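Local coordinates for beta-lactamase (Burkholderia cenocepacia, PDB 5E2G), which probably hydrolyses beta-lactams to substituted beta-amino acids in the manner of class C enzymes, and may act as a D-alanine carboxypeptidase, at residues T68-S73 / Q174-A179; Q166-L171 / T185-P190; F258-L263 / P287-D292; P279-G284 / E346-A351. All coordinates share one frame; numbering follows the deposited sequence. Where two conformers were deposited one is given.

Contact 1 (T68-S73 / Q174-A179); sequences TATLAS and QRLFPA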
loop_
_atom_site.group_PDB
_atom_site.type_symbol
_atom_site.label_atom_id
_atom_site.label_comp_id
_atom_site.label_asym_id
_atom_site.label_seq_id
_atom_site.Cartn_x
_atom_site.Cartn_y
_atom_site.Cartn_z
ATOM N N THR A 68 3.448 2.121 6.066
ATOM C CA THR A 68 3.272 1.821 7.482
ATOM C C THR A 68 3.946 0.505 7.856
ATOM O O THR A 68 4.643 0.422 8.871
ATOM C CB THR A 68 1.782 1.777 7.813
ATOM O OG1 THR A 68 1.178 3.025 7.450
ATOM C CG2 THR A 68 1.580 1.541 9.293
ATOM N N ALA A 69 3.747 -0.539 7.044
ATOM C CA ALA A 69 4.400 -1.819 7.307
ATOM C C ALA A 69 5.916 -1.676 7.317
ATOM O O ALA A 69 6.601 -2.300 8.132
ATOM C CB ALA A 69 3.971 -2.848 6.263
ATOM N N THR A 70 6.461 -0.856 6.416
ATOM C CA THR A 70 7.902 -0.652 6.385
ATOM C C THR A 70 8.387 0.002 7.667
ATOM O O THR A 70 9.431 -0.374 8.212
ATOM C CB THR A 70 8.277 0.195 5.174
ATOM O OG1 THR A 70 7.818 -0.462 3.989
ATOM C CG2 THR A 70 9.785 0.382 5.090
ATOM N N LEU A 71 7.638 0.989 8.163
ATOM C CA LEU A 71 7.994 1.643 9.418
ATOM C C LEU A 71 7.994 0.652 10.576
ATOM O O LEU A 71 8.917 0.646 11.401
ATOM C CB LEU A 71 7.027 2.791 9.692
ATOM C CG LEU A 71 7.386 3.633 10.910
ATOM C CD1 LEU A 71 8.564 4.538 10.599
ATOM C CD2 LEU A 71 6.175 4.421 11.374
ATOM N N ALA A 72 6.959 -0.196 10.650
ATOM C CA ALA A 72 6.875 -1.194 11.710
ATOM C C ALA A 72 8.007 -2.195 11.595
ATOM O O ALA A 72 8.572 -2.629 12.604
ATOM C CB ALA A 72 5.525 -1.906 11.662
ATOM N N SER A 73 8.350 -2.569 10.364
ATOM C CA SER A 73 9.478 -3.454 10.118
ATOM C C SER A 73 10.781 -2.805 10.569
ATOM O O SER A 73 11.663 -3.474 11.122
ATOM C CB SER A 73 9.515 -3.810 8.631
ATOM O OG SER A 73 10.471 -4.802 8.348
ATOM N N GLN A 174 9.404 12.761 8.587
ATOM C CA GLN A 174 10.748 13.139 9.002
ATOM C C GLN A 174 11.701 11.957 9.097
ATOM O O GLN A 174 12.894 12.162 9.343
ATOM C CB GLN A 174 10.710 13.869 10.353
ATOM C CG GLN A 174 9.722 15.019 10.424
ATOM C CD GLN A 174 9.970 16.079 9.365
ATOM O OE1 GLN A 174 11.113 16.338 8.979
ATOM N NE2 GLN A 174 8.897 16.693 8.884
ATOM N N ARG A 175 11.206 10.733 8.920
ATOM C CA ARG A 175 12.029 9.541 9.061
ATOM C C ARG A 175 11.937 8.694 7.806
ATOM O O ARG A 175 12.899 8.616 7.044
ATOM C CB ARG A 175 11.587 8.737 10.281
ATOM C CG ARG A 175 12.638 7.846 10.906
ATOM C CD ARG A 175 12.068 6.912 12.020
ATOM N NE ARG A 175 12.868 5.704 12.247
ATOM C CZ ARG A 175 14.059 5.677 12.840
ATOM N NH1 ARG A 175 14.621 6.801 13.267
ATOM N NH2 ARG A 175 14.696 4.522 12.990
ATOM N N LEU A 176 10.785 8.063 7.569
ATOM C CA LEU A 176 10.696 7.066 6.503
ATOM C C LEU A 176 10.869 7.695 5.123
ATOM O O LEU A 176 11.744 7.283 4.354
ATOM C CB LEU A 176 9.366 6.313 6.585
ATOM C CG LEU A 176 9.202 5.226 5.517
ATOM C CD1 LEU A 176 10.246 4.144 5.702
ATOM C CD2 LEU A 176 7.811 4.616 5.494
ATOM N N PHE A 177 10.027 8.682 4.787
ATOM C CA PHE A 177 10.032 9.260 3.443
ATOM C C PHE A 177 11.389 9.829 3.052
ATOM O O PHE A 177 11.888 9.477 1.972
ATOM C CB PHE A 177 8.944 10.334 3.324
ATOM C CG PHE A 177 7.538 9.835 3.561
ATOM C CD1 PHE A 177 7.224 8.483 3.487
ATOM C CD2 PHE A 177 6.524 10.737 3.850
ATOM C CE1 PHE A 177 5.937 8.044 3.696
ATOM C CE2 PHE A 177 5.234 10.304 4.062
ATOM C CZ PHE A 177 4.939 8.958 3.984
ATOM N N PRO A 178 12.040 10.686 3.853
ATOM C CA PRO A 178 13.372 11.165 3.450
ATOM C C PRO A 178 14.419 10.071 3.385
ATOM O O PRO A 178 15.396 10.217 2.646
ATOM C CB PRO A 178 13.721 12.206 4.525
ATOM C CG PRO A 178 12.854 11.882 5.670
ATOM C CD PRO A 178 11.592 11.339 5.095
ATOM N N ALA A 179 14.257 8.979 4.127
ATOM C CA ALA A 179 15.250 7.918 4.058
ATOM C C ALA A 179 15.154 7.112 2.775
ATOM O O ALA A 179 16.126 6.447 2.405
ATOM C CB ALA A 179 15.104 6.995 5.242
#

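Contact 2 (Q166-L171 / T185-P190); sequences QDFATL and TYINVP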
loop_
_atom_site.group_PDB
_atom_site.type_symbol
_atom_site.label_atom_id
_atom_site.label_comp_id
_atom_site.label_asym_id
_atom_site.label_seq_id
_atom_site.Cartn_x
_atom_site.Cartn_y
_atom_site.Cartn_z
ATOM N N GLN A 166 7.137 8.393 19.150
ATOM C CA GLN A 166 6.962 9.545 18.280
ATOM C C GLN A 166 5.525 9.613 17.776
ATOM O O GLN A 166 4.778 8.631 17.816
ATOM C CB GLN A 166 7.963 9.507 17.119
ATOM C CG GLN A 166 7.970 10.751 16.231
ATOM C CD GLN A 166 8.201 12.046 17.000
ATOM O OE1 GLN A 166 7.262 12.733 17.400
ATOM N NE2 GLN A 166 9.461 12.393 17.186
ATOM N N ASP A 167 5.146 10.828 17.374
ATOM C CA ASP A 167 3.967 11.098 16.564
ATOM C C ASP A 167 4.019 10.297 15.266
ATOM O O ASP A 167 5.075 10.166 14.646
ATOM C CB ASP A 167 3.930 12.610 16.290
ATOM C CG ASP A 167 2.815 13.039 15.356
ATOM O OD1 ASP A 167 1.638 13.057 15.782
ATOM O OD2 ASP A 167 3.133 13.423 14.209
ATOM N N PHE A 168 2.874 9.745 14.851
ATOM C CA PHE A 168 2.872 8.899 13.657
ATOM C C PHE A 168 3.272 9.683 12.405
ATOM O O PHE A 168 4.206 9.297 11.688
ATOM C CB PHE A 168 1.509 8.236 13.441
ATOM C CG PHE A 168 1.447 7.458 12.160
ATOM C CD1 PHE A 168 1.996 6.187 12.087
ATOM C CD2 PHE A 168 0.913 8.022 11.011
ATOM C CE1 PHE A 168 1.982 5.466 10.893
ATOM C CE2 PHE A 168 0.896 7.316 9.819
ATOM C CZ PHE A 168 1.439 6.036 9.762
ATOM N N ALA A 169 2.548 10.772 12.102
ATOM C CA ALA A 169 2.815 11.527 10.874
ATOM C C ALA A 169 4.247 12.048 10.826
ATOM O O ALA A 169 4.847 12.118 9.746
ATOM C CB ALA A 169 1.821 12.684 10.732
ATOM N N THR A 170 4.811 12.399 11.987
ATOM C CA THR A 170 6.207 12.826 12.066
ATOM C C THR A 170 7.157 11.699 11.678
ATOM O O THR A 170 8.147 11.923 10.978
ATOM C CB THR A 170 6.503 13.320 13.483
ATOM O OG1 THR A 170 5.640 14.422 13.786
ATOM C CG2 THR A 170 7.953 13.749 13.623
ATOM N N LEU A 171 6.880 10.480 12.131
ATOM C CA LEU A 171 7.716 9.339 11.770
ATOM C C LEU A 171 7.713 9.095 10.268
ATOM O O LEU A 171 8.719 8.665 9.705
ATOM C CB LEU A 171 7.236 8.089 12.497
ATOM C CG LEU A 171 7.572 7.942 13.981
ATOM C CD1 LEU A 171 6.735 6.846 14.611
ATOM C CD2 LEU A 171 9.055 7.664 14.147
ATOM N N THR A 185 5.968 13.303 -0.923
ATOM C CA THR A 185 5.118 12.303 -0.300
ATOM C C THR A 185 4.692 12.838 1.058
ATOM O O THR A 185 5.538 13.290 1.835
ATOM C CB THR A 185 5.859 10.968 -0.150
ATOM O OG1 THR A 185 6.293 10.514 -1.434
ATOM C CG2 THR A 185 4.958 9.920 0.466
ATOM N N TYR A 186 3.390 12.802 1.338
ATOM C CA TYR A 186 2.853 13.455 2.525
ATOM C C TYR A 186 1.781 12.610 3.188
ATOM O O TYR A 186 0.991 11.947 2.514
ATOM C CB TYR A 186 2.256 14.828 2.183
ATOM C CG TYR A 186 3.179 15.669 1.342
ATOM C CD1 TYR A 186 4.296 16.280 1.906
ATOM C CD2 TYR A 186 2.951 15.834 -0.015
ATOM C CE1 TYR A 186 5.154 17.045 1.141
ATOM C CE2 TYR A 186 3.799 16.601 -0.788
ATOM C CZ TYR A 186 4.902 17.200 -0.206
ATOM O OH TYR A 186 5.752 17.956 -0.977
ATOM N N ILE A 187 1.759 12.645 4.518
ATOM C CA ILE A 187 0.534 12.336 5.244
ATOM C C ILE A 187 -0.349 13.572 5.309
ATOM O O ILE A 187 -1.552 13.520 5.026
ATOM C CB ILE A 187 0.864 11.803 6.651
ATOM C CG1 ILE A 187 1.650 10.494 6.567
ATOM C CG2 ILE A 187 -0.399 11.620 7.469
ATOM C CD1 ILE A 187 0.911 9.383 5.861
ATOM N N ASN A 188 0.247 14.706 5.670
ATOM C CA ASN A 188 -0.403 16.012 5.676
ATOM C C ASN A 188 0.213 16.840 4.555
ATOM O O ASN A 188 1.402 17.164 4.602
ATOM C CB ASN A 188 -0.225 16.692 7.029
ATOM C CG ASN A 188 -0.787 15.871 8.161
ATOM O OD1 ASN A 188 -0.061 15.455 9.067
ATOM N ND2 ASN A 188 -2.088 15.614 8.112
ATOM N N VAL A 189 -0.584 17.161 3.547
ATOM C CA VAL A 189 -0.062 17.915 2.403
ATOM C C VAL A 189 0.142 19.371 2.813
ATOM O O VAL A 189 -0.796 20.001 3.333
ATOM C CB VAL A 189 -1.012 17.805 1.213
ATOM C CG1 VAL A 189 -0.490 18.630 0.041
ATOM C CG2 VAL A 189 -1.185 16.345 0.801
ATOM N N PRO A 190 1.326 19.944 2.593
ATOM C CA PRO A 190 1.598 21.310 3.051
ATOM C C PRO A 190 0.935 22.350 2.164
ATOM O O PRO A 190 0.547 22.084 1.029
ATOM C CB PRO A 190 3.123 21.420 2.960
ATOM C CG PRO A 190 3.624 20.043 2.701
ATOM C CD PRO A 190 2.522 19.323 2.010
#

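Contact 3 (F258-L263 / P287-D292); sequences FRAGPL and PKMLFD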
loop_
_atom_site.group_PDB
_atom_site.type_symbol
_atom_site.label_atom_id
_atom_site.label_comp_id
_atom_site.label_asym_id
_atom_site.label_seq_id
_atom_site.Cartn_x
_atom_site.Cartn_y
_atom_site.Cartn_z
ATOM N N PHE A 258 0.978 -16.024 5.592
ATOM C CA PHE A 258 -0.257 -16.784 5.452
ATOM C C PHE A 258 -0.537 -17.082 3.990
ATOM O O PHE A 258 -0.251 -16.265 3.115
ATOM C CB PHE A 258 -1.481 -16.034 5.985
ATOM C CG PHE A 258 -1.474 -15.795 7.463
ATOM C CD1 PHE A 258 -0.997 -14.594 7.982
ATOM C CD2 PHE A 258 -1.987 -16.746 8.330
ATOM C CE1 PHE A 258 -1.006 -14.360 9.350
ATOM C CE2 PHE A 258 -2.006 -16.522 9.694
ATOM C CZ PHE A 258 -1.511 -15.325 10.207
ATOM N N ARG A 259 -1.124 -18.248 3.736
ATOM C CA ARG A 259 -1.881 -18.472 2.512
ATOM C C ARG A 259 -3.329 -18.085 2.755
ATOM O O ARG A 259 -3.900 -18.427 3.790
ATOM C CB ARG A 259 -1.841 -19.935 2.073
ATOM C CG ARG A 259 -0.489 -20.559 2.096
ATOM C CD ARG A 259 0.427 -19.972 1.054
ATOM N NE ARG A 259 1.702 -20.677 1.084
ATOM C CZ ARG A 259 2.741 -20.386 0.321
ATOM N NH1 ARG A 259 2.654 -19.389 -0.546
ATOM N NH2 ARG A 259 3.858 -21.100 0.422
ATOM N N ALA A 260 -3.924 -17.375 1.799
ATOM C CA ALA A 260 -5.370 -17.149 1.795
ATOM C C ALA A 260 -5.846 -17.344 0.365
ATOM O O ALA A 260 -5.554 -16.518 -0.504
ATOM C CB ALA A 260 -5.738 -15.763 2.319
ATOM N N GLY A 261 -6.561 -18.438 0.117
ATOM C CA GLY A 261 -6.866 -18.838 -1.233
ATOM C C GLY A 261 -5.620 -18.839 -2.099
ATOM O O GLY A 261 -4.597 -19.429 -1.749
ATOM N N PRO A 262 -5.680 -18.135 -3.235
ATOM C CA PRO A 262 -4.531 -18.080 -4.152
ATOM C C PRO A 262 -3.430 -17.136 -3.704
ATOM O O PRO A 262 -2.343 -17.135 -4.299
ATOM C CB PRO A 262 -5.162 -17.562 -5.440
ATOM C CG PRO A 262 -6.210 -16.604 -4.917
ATOM C CD PRO A 262 -6.799 -17.302 -3.715
ATOM N N LEU A 263 -3.697 -16.340 -2.686
ATOM C CA LEU A 263 -2.876 -15.216 -2.292
ATOM C C LEU A 263 -1.957 -15.622 -1.153
ATOM O O LEU A 263 -2.319 -16.443 -0.309
ATOM C CB LEU A 263 -3.796 -14.065 -1.875
ATOM C CG LEU A 263 -3.363 -12.782 -1.193
ATOM C CD1 LEU A 263 -4.404 -11.724 -1.514
ATOM C CD2 LEU A 263 -3.264 -12.981 0.298
ATOM N N PRO A 287 -12.889 -9.422 -5.878
ATOM C CA PRO A 287 -13.698 -8.875 -4.773
ATOM C C PRO A 287 -13.838 -9.808 -3.587
ATOM O O PRO A 287 -13.897 -9.329 -2.449
ATOM C CB PRO A 287 -15.057 -8.623 -5.436
ATOM C CG PRO A 287 -14.743 -8.452 -6.888
ATOM C CD PRO A 287 -13.577 -9.328 -7.181
ATOM N N LYS A 288 -13.899 -11.126 -3.818
ATOM C CA LYS A 288 -13.989 -12.079 -2.715
ATOM C C LYS A 288 -12.852 -11.896 -1.720
ATOM O O LYS A 288 -13.045 -12.045 -0.508
ATOM C CB LYS A 288 -13.979 -13.512 -3.245
ATOM C CG LYS A 288 -13.812 -14.564 -2.137
ATOM C CD LYS A 288 -13.547 -15.969 -2.673
ATOM C CE LYS A 288 -14.796 -16.599 -3.272
ATOM N NZ LYS A 288 -15.155 -16.057 -4.611
HETATM N N MSE A 289 -11.656 -11.593 -2.212
HETATM C CA MSE A 289 -10.519 -11.377 -1.337
HETATM C C MSE A 289 -10.747 -10.131 -0.501
HETATM O O MSE A 289 -10.451 -10.098 0.691
HETATM C CB MSE A 289 -9.229 -11.250 -2.147
HETATM C CG MSE A 289 -8.812 -12.526 -2.837
HETATM SE SE MSE A 289 -8.617 -13.975 -1.560
HETATM C CE MSE A 289 -7.437 -13.105 -0.294
ATOM N N LEU A 290 -11.312 -9.111 -1.144
ATOM C CA LEU A 290 -11.407 -7.795 -0.528
ATOM C C LEU A 290 -12.472 -7.718 0.559
ATOM O O LEU A 290 -12.303 -6.968 1.527
ATOM C CB LEU A 290 -11.680 -6.741 -1.597
ATOM C CG LEU A 290 -10.441 -6.204 -2.315
ATOM C CD1 LEU A 290 -9.965 -7.119 -3.443
ATOM C CD2 LEU A 290 -10.712 -4.797 -2.820
ATOM N N PHE A 291 -13.562 -8.475 0.439
ATOM C CA PHE A 291 -14.689 -8.293 1.338
ATOM C C PHE A 291 -15.009 -9.488 2.220
ATOM O O PHE A 291 -15.676 -9.304 3.244
ATOM C CB PHE A 291 -15.943 -7.918 0.535
ATOM C CG PHE A 291 -15.771 -6.676 -0.297
ATOM C CD1 PHE A 291 -15.788 -5.421 0.297
ATOM C CD2 PHE A 291 -15.578 -6.764 -1.670
ATOM C CE1 PHE A 291 -15.620 -4.278 -0.459
ATOM C CE2 PHE A 291 -15.411 -5.621 -2.433
ATOM C CZ PHE A 291 -15.432 -4.376 -1.826
ATOM N N ASP A 292 -14.564 -10.689 1.868
ATOM C CA ASP A 292 -14.908 -11.881 2.626
ATOM C C ASP A 292 -13.843 -12.186 3.674
ATOM O O ASP A 292 -12.735 -11.651 3.645
ATOM C CB ASP A 292 -15.086 -13.078 1.692
ATOM C CG ASP A 292 -16.198 -12.871 0.675
ATOM O OD1 ASP A 292 -16.875 -11.820 0.712
ATOM O OD2 ASP A 292 -16.402 -13.770 -0.166
#

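Contact 4 (P279-G284 / E346-A351); sequences PTLLAG and ERVKAA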
loop_
_atom_site.group_PDB
_atom_site.type_symbol
_atom_site.label_atom_id
_atom_site.label_comp_id
_atom_site.label_asym_id
_atom_site.label_seq_id
_atom_site.Cartn_x
_atom_site.Cartn_y
_atom_site.Cartn_z
ATOM N N PRO A 279 -4.750 -15.751 -14.360
ATOM C CA PRO A 279 -5.834 -16.172 -13.457
ATOM C C PRO A 279 -5.428 -16.162 -11.995
ATOM O O PRO A 279 -6.274 -15.926 -11.127
ATOM C CB PRO A 279 -6.169 -17.587 -13.945
ATOM C CG PRO A 279 -5.713 -17.626 -15.355
ATOM C CD PRO A 279 -4.513 -16.747 -15.425
ATOM N N THR A 280 -4.149 -16.392 -11.694
ATOM C CA THR A 280 -3.710 -16.334 -10.307
ATOM C C THR A 280 -3.861 -14.929 -9.748
ATOM O O THR A 280 -4.343 -14.748 -8.623
ATOM C CB THR A 280 -2.264 -16.803 -10.188
ATOM O OG1 THR A 280 -2.196 -18.192 -10.499
ATOM C CG2 THR A 280 -1.782 -16.609 -8.785
ATOM N N LEU A 281 -3.476 -13.921 -10.531
ATOM C CA LEU A 281 -3.572 -12.538 -10.074
ATOM C C LEU A 281 -5.013 -12.075 -10.020
ATOM O O LEU A 281 -5.412 -11.381 -9.081
ATOM C CB LEU A 281 -2.769 -11.625 -10.993
ATOM C CG LEU A 281 -1.283 -11.948 -11.088
ATOM C CD1 LEU A 281 -0.634 -11.041 -12.105
ATOM C CD2 LEU A 281 -0.615 -11.792 -9.727
ATOM N N LEU A 282 -5.806 -12.440 -11.028
ATOM C CA LEU A 282 -7.210 -12.060 -11.020
ATOM C C LEU A 282 -7.912 -12.621 -9.790
ATOM O O LEU A 282 -8.648 -11.903 -9.108
ATOM C CB LEU A 282 -7.894 -12.532 -12.309
ATOM C CG LEU A 282 -7.256 -12.083 -13.631
ATOM C CD1 LEU A 282 -7.890 -12.769 -14.813
ATOM C CD2 LEU A 282 -7.338 -10.585 -13.801
ATOM N N ALA A 283 -7.670 -13.898 -9.475
ATOM C CA ALA A 283 -8.317 -14.518 -8.324
ATOM C C ALA A 283 -7.862 -13.881 -7.019
ATOM O O ALA A 283 -8.667 -13.696 -6.098
ATOM C CB ALA A 283 -8.031 -16.017 -8.309
ATOM N N GLY A 284 -6.576 -13.539 -6.926
ATOM C CA GLY A 284 -6.050 -12.928 -5.719
ATOM C C GLY A 284 -6.491 -11.497 -5.520
ATOM O O GLY A 284 -6.584 -11.035 -4.383
ATOM N N GLU A 346 -8.785 -4.523 -13.895
ATOM C CA GLU A 346 -8.272 -3.841 -15.078
ATOM C C GLU A 346 -6.903 -3.216 -14.829
ATOM O O GLU A 346 -6.080 -3.145 -15.749
ATOM C CB GLU A 346 -9.267 -2.782 -15.556
ATOM C CG GLU A 346 -10.496 -3.358 -16.223
ATOM C CD GLU A 346 -10.156 -4.183 -17.451
ATOM O OE1 GLU A 346 -9.195 -3.839 -18.168
ATOM O OE2 GLU A 346 -10.845 -5.193 -17.694
ATOM N N ARG A 347 -6.636 -2.752 -13.607
ATOM C CA ARG A 347 -5.270 -2.360 -13.273
ATOM C C ARG A 347 -4.345 -3.567 -13.340
ATOM O O ARG A 347 -3.207 -3.472 -13.821
ATOM C CB ARG A 347 -5.215 -1.731 -11.881
ATOM C CG ARG A 347 -6.425 -0.911 -11.510
ATOM C CD ARG A 347 -6.381 -0.489 -10.044
ATOM N NE ARG A 347 -7.706 -0.102 -9.578
ATOM C CZ ARG A 347 -8.009 0.155 -8.315
ATOM N NH1 ARG A 347 -7.075 0.070 -7.383
ATOM N NH2 ARG A 347 -9.244 0.489 -7.979
ATOM N N VAL A 348 -4.827 -4.716 -12.865
ATOM C CA VAL A 348 -4.021 -5.930 -12.855
ATOM C C VAL A 348 -3.675 -6.341 -14.278
ATOM O O VAL A 348 -2.512 -6.620 -14.595
ATOM C CB VAL A 348 -4.759 -7.048 -12.099
ATOM C CG1 VAL A 348 -4.023 -8.354 -12.234
ATOM C CG2 VAL A 348 -4.927 -6.673 -10.642
ATOM N N LYS A 349 -4.681 -6.352 -15.163
ATOM C CA LYS A 349 -4.469 -6.820 -16.529
ATOM C C LYS A 349 -3.471 -5.941 -17.265
ATOM O O LYS A 349 -2.604 -6.447 -17.987
ATOM C CB LYS A 349 -5.788 -6.853 -17.294
ATOM C CG LYS A 349 -6.790 -7.872 -16.811
ATOM C CD LYS A 349 -8.056 -7.775 -17.638
ATOM C CE LYS A 349 -9.284 -8.074 -16.802
ATOM N NZ LYS A 349 -10.513 -7.531 -17.459
ATOM N N ALA A 350 -3.577 -4.620 -17.094
ATOM C CA ALA A 350 -2.663 -3.713 -17.777
ATOM C C ALA A 350 -1.236 -3.877 -17.265
ATOM O O ALA A 350 -0.287 -3.920 -18.055
ATOM C CB ALA A 350 -3.154 -2.275 -17.618
ATOM N N ALA A 351 -1.061 -3.986 -15.948
ATOM C CA ALA A 351 0.270 -4.220 -15.402
ATOM C C ALA A 351 0.857 -5.522 -15.930
ATOM O O ALA A 351 2.033 -5.581 -16.304
ATOM C CB ALA A 351 0.207 -4.237 -13.877
#

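Contact 1 (T68-S73 / Q174-A179)
Leu176 buries the largest share of this contact, reaching from helix 168-180 toward Thr70 and Leu71 on helix 64-77. Its CD1 meets CG2 of Thr70 at 3.8 Å, methyl to methyl, and the two side chains cross at about a right angle. Because CG of Leu176 stands anti to the backbone N (chi1 -179°), the isobutyl group extends from its helix and carries CD1 to the facing one. Leu71 lies nearer the root of the same side chain: its CD1 is 4.5 Å from CB of Leu176, and also 4.5 Å from CD of Arg175, so it borders both the leucine stem and the aliphatic part of the arginine. The segment axes run at 108° to each other and come no closer than 10.7 Å, a wide crossing in which only a few side chains bridge the gap. Around 174-176 the second helix widens into a pi-type turn, and it kinks at Pro178, whose N has no bond to the turn before.

Thr70 uses OG1 for the Thr66 carbonyl and offers its methyl to Leu176. Arg175 NH2 makes a salt bridge to Asp74, one residue beyond 68-73 on the facing helix, and a bound thiocyanate lies about 4 Å from the arginine side chain. No hydrogen bond joins the two segments. Between them the contact is thus purely apolar, and the Arg175-Asp74 salt bridge adds a charged link between the two helices at its edge.

Contact 2 (Q166-L171 / T185-P190)
Ala169 places its CB against Ile187, 4.1 Å from the CG2 methyl, where the loop after helix 168-180 folds back over the beginning of that helix. The same CB is also met by the amide oxygen of Asn188, OD1, at 3.7 Å, a plain van der Waals approach of a polar atom to a methyl. Ile187 reaches further with its other branch: CD1 comes to 4.5 Å from CE2 of the Phe168 ring, approaching it obliquely. With CG2 anti to the backbone N and CG1 beside it (chi1 -63°), the two arms of the isoleucine are divided between Ala169 and Phe168. Gln217 of helix 216-220 touches Phe168, Ala169 and Ile187 alike, and the phenylalanine also rests on Ala161 of helix 150-164.

The loop is anchored to this helix by more than apolar packing. The backbone N atoms of Ile187 and Asn188 both bond to OE2 of Glu173, one turn further on, and the Ile187 carbonyl accepts from Arg223.

Just before the helix, Asp167 OD2 takes two bonds from one residue, from Thr170 N at 3.0 Å and from Thr170 OG1 at 2.7 Å. Both donors come from the anti side of the carboxylate oxygen, somewhat out of its plane, so the aspartate is gripped twice. The arrangement is an Asp N-cap opening a helix whose first turn is covered by the returning chain, within the predominantly helical region of this serine beta-lactamase fold.

Contact 3 (F258-L263 / P287-D292)
This is an apolar packing of a short helix against the turn of a beta-hairpin: Met289 of helix 287-291 is pushed against Ala260, Pro262 and Leu263, where strands 256-260 and 263-265 of the large antiparallel sheet are joined. Residue 289 is a selenomethionine, and its terminal methyl CE does the closest touching, 3.5 Å from CD1 of Leu263. On the neighbouring strand the same CE lies 4.1 Å from CB of Ala260 and 3.9 Å from Ala260 O. The selenium, one atom back, is 4.4 Å from CD of Pro262. Bends at chi2 (-56°) and chi3 (-52°) curl the side chain, bringing SE and CE to different parts of the turn instead of extending past it. The side chain of Leu263 runs obliquely to that of Met289.

The surface against which Met289 packs is a type II' turn from Ala260 to Leu263. Two backbone bonds close it, Ala260 N to Leu263 O at 2.8 Å and Leu263 N to Ala260 O at 2.9 Å. Gly261 takes the first inner position with positive phi (49°), and Pro262 follows it. No hydrogen bond passes between the hairpin and the helix, so the contact is van der Waals, including the backbone oxygen of Ala260.

Arg146 of strand 145-146 touches Ala260, Leu263 and Met289 together. Leu263 also meets Glu270 and Tyr272 of strand 270-273, while strand 294-303 pairs with strand 256-260 through the backbone of Arg259 and Ser297.

Contact 4 (P279-G284 / E346-A351)
Two nearly antiparallel helices pack here beside the main antiparallel sheet of the serine beta-lactamase fold: the short helix 278-284 and the C-terminal helix 344-357. Their segment axes pass 9.9 Å apart at 156°, and the nearest pair of CA atoms belongs to Leu282 and Val348. Val348 is the central residue of the interface. Its CG1 lies 3.7 Å from CB of Leu281 and 4.3 Å from CD2 of Leu282, so a single methyl meets two successive leucines of the facing helix. The methyl gets there because it stands anti to the backbone N of Val348 (chi1 173°). The same residues also rest on the sheet: Val348 on Tyr323 of strand 321-327, Leu281 on Tyr272 of strand 270-273.

Arg347 has its partners away from the short helix, donating to the carbonyl oxygens of Val342 and Thr322 and bonding to Ser316 OG. The ammonium end of Lys349 turns back along its own helix to Glu346 in a salt bridge, where the modelled separation of NZ from OE2, 2.4 Å, is so short that the exact length is doubtful. Only the hydrocarbon stem of the lysine contributes to the packing against the short helix.

That side of the interface, where Leu282 lies, is less deeply buried, and an acetic acid molecule is bound about 4 Å from the leucine. Here Leu282 CD2 touches CG of Lys349 at 4.1 Å, the two side chains crossing at about a right angle.

The four contacts form two touching pairs. Contacts 1 and 2, with centres 10 Å apart, share helix 168-180, and Leu176 N probably bonds to Leu171 O between them. Contacts 3 and 4 lie 13 Å apart between centres and involve helices 278-284 and 287-291, successive in sequence; Leu263 CD1 packs on Gly284 O at 3.7 Å. Within each pair the segments alternate along the chain, and the first pair is complete before the second begins. The pairs sit on opposite sides of the chain's centre, 27 to 32 Å apart between centres. One lies within the helical region, the other where helices pack by the sheet; in this family the active site lies between these two regions.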